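Local coordinates for protein putative adhesin (PDB 4QDG) that belongs to the FimB/Mfa2 family of fimbria-associated outer-membrane lipoproteins and probably acts as a pilus-related adhesin in a gut bacterium, at residues Ala265-Asp268 / Ser269-Leu273. Numbering follows the deposited sequence.
Sequences ASMD and SQEFL. With MG (magnesium ion), chain D.
Selenomethionine Met267 lays its SE against the backbone and first side-chain carbon of Phe272, 3.7 Å from CA and 3.8 Å from CB. Two anti torsions, chi1 (-164°) and chi2 (-180°), carry the selenium out to that residue. It sits beside the ring edge, near its plane and 5.5 Å from the centroid, a Met-aromatic contact. This is the tightly packed side: Phe272 is buried, with Leu257 of helix 252-263 against it and Trp279 meeting its ring steeply. Crossing Met267 at about a right angle, Glu271 brushes the CG of Met267 with its own CG and CD, while OE2 makes a salt bridge to Arg275. Asp268 is the N-cap of helix 269-275, where its carboxylate takes the N-H of Glu271 on OD2 (3.3 Å) from above the carboxylate plane. The backbone bond from Phe272 N to Asp268 O (3.0 Å) closes the same turn. At the next residue, Leu273 O binds a magnesium ion at 2.2 Å, a site completed by Asn151, Glu276 and a water. The looser side belongs to exposed Asp268 and to water: one molecule links its OD1 (2.7 Å) to Gln270 N, and a second joins its backbone N to Glu271 OE1.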
loop_
_atom_site.group_PDB
_atom_site.type_symbol
_atom_site.label_atom_id
_atom_site.label_comp_id
_atom_site.label_asym_id
_atom_site.label_seq_id
_atom_site.Cartn_x
_atom_site.Cartn_y
_atom_site.Cartn_z
ATOM N N ALA A 265 -19.071 7.390 -5.075
ATOM C CA ALA A 265 -20.105 6.366 -4.913
ATOM C C ALA A 265 -20.120 5.281 -6.020
ATOM O O ALA A 265 -20.438 4.130 -5.697
ATOM C CB ALA A 265 -21.469 7.007 -4.795
ATOM N N SER A 266 -19.715 5.613 -7.272
ATOM C CA SER A 266 -19.704 4.634 -8.384
ATOM C C SER A 266 -18.439 3.797 -8.420
ATOM O O SER A 266 -18.367 2.798 -9.161
ATOM C CB SER A 266 -19.845 5.334 -9.732
ATOM O OG SER A 266 -21.171 5.799 -9.898
HETATM N N MSE A 267 -17.427 4.215 -7.649
HETATM C CA MSE A 267 -16.159 3.495 -7.601
HETATM C C MSE A 267 -16.296 2.211 -6.762
HETATM O O MSE A 267 -17.008 2.171 -5.746
HETATM C CB MSE A 267 -15.034 4.398 -7.054
HETATM C CG MSE A 267 -13.645 3.844 -7.330
HETATM SE SE MSE A 267 -12.178 4.930 -6.656
HETATM C CE MSE A 267 -12.416 6.569 -7.823
ATOM N N ASP A 268 -15.608 1.159 -7.215
ATOM C CA ASP A 268 -15.566 -0.101 -6.499
ATOM C C ASP A 268 -14.815 0.115 -5.172
ATOM O O ASP A 268 -13.841 0.871 -5.147
ATOM C CB ASP A 268 -14.920 -1.204 -7.354
ATOM C CG ASP A 268 -14.779 -2.495 -6.589
ATOM O OD1 ASP A 268 -15.823 -3.041 -6.147
ATOM O OD2 ASP A 268 -13.627 -2.891 -6.308
ATOM N N SER A 269 -15.310 -0.488 -4.075
ATOM C CA SER A 269 -14.729 -0.327 -2.734
ATOM C C SER A 269 -13.243 -0.734 -2.687
ATOM O O SER A 269 -12.419 0.044 -2.190
ATOM C CB SER A 269 -15.533 -1.101 -1.701
ATOM O OG SER A 269 -16.741 -0.398 -1.471
ATOM N N GLN A 270 -12.905 -1.896 -3.248
ATOM C CA GLN A 270 -11.520 -2.396 -3.294
ATOM C C GLN A 270 -10.625 -1.492 -4.156
ATOM O O GLN A 270 -9.495 -1.204 -3.763
ATOM C CB GLN A 270 -11.442 -3.865 -3.778
ATOM C CG GLN A 270 -10.066 -4.484 -3.472
ATOM C CD GLN A 270 -9.651 -4.299 -2.016
ATOM O OE1 GLN A 270 -10.337 -4.735 -1.089
ATOM N NE2 GLN A 270 -8.559 -3.585 -1.782
ATOM N N GLU A 271 -11.147 -1.019 -5.296
ATOM C CA GLU A 271 -10.441 -0.095 -6.212
ATOM C C GLU A 271 -10.051 1.189 -5.496
ATOM O O GLU A 271 -8.938 1.678 -5.684
ATOM C CB GLU A 271 -11.299 0.227 -7.442
ATOM C CG GLU A 271 -10.651 1.231 -8.390
ATOM C CD GLU A 271 -11.334 1.435 -9.729
ATOM O OE1 GLU A 271 -12.429 0.871 -9.937
ATOM O OE2 GLU A 271 -10.775 2.166 -10.574
ATOM N N PHE A 272 -10.977 1.745 -4.709
ATOM C CA PHE A 272 -10.779 2.940 -3.880
ATOM C C PHE A 272 -9.675 2.657 -2.843
ATOM O O PHE A 272 -8.744 3.469 -2.689
ATOM C CB PHE A 272 -12.122 3.323 -3.191
ATOM C CG PHE A 272 -12.032 4.424 -2.169
ATOM C CD1 PHE A 272 -11.881 5.750 -2.563
ATOM C CD2 PHE A 272 -12.063 4.134 -0.804
ATOM C CE1 PHE A 272 -11.774 6.775 -1.611
ATOM C CE2 PHE A 272 -11.960 5.153 0.141
ATOM C CZ PHE A 272 -11.831 6.467 -0.271
ATOM N N LEU A 273 -9.757 1.495 -2.163
ATOM C CA LEU A 273 -8.746 1.131 -1.157
ATOM C C LEU A 273 -7.374 0.876 -1.780
ATOM O O LEU A 273 -6.362 1.074 -1.094
ATOM C CB LEU A 273 -9.166 -0.078 -0.337
ATOM C CG LEU A 273 -10.436 0.075 0.503
ATOM C CD1 LEU A 273 -10.921 -1.293 0.968
ATOM C CD2 LEU A 273 -10.205 1.040 1.697
HETATM MG MG MG D . -4.290 1.879 -0.955
HETATM O O HOH W 1 -14.949 -4.059 -3.803
HETATM O O HOH W 2 -14.953 1.192 -10.015
HETATM O O HOH W 3 -2.400 1.309 -1.825
#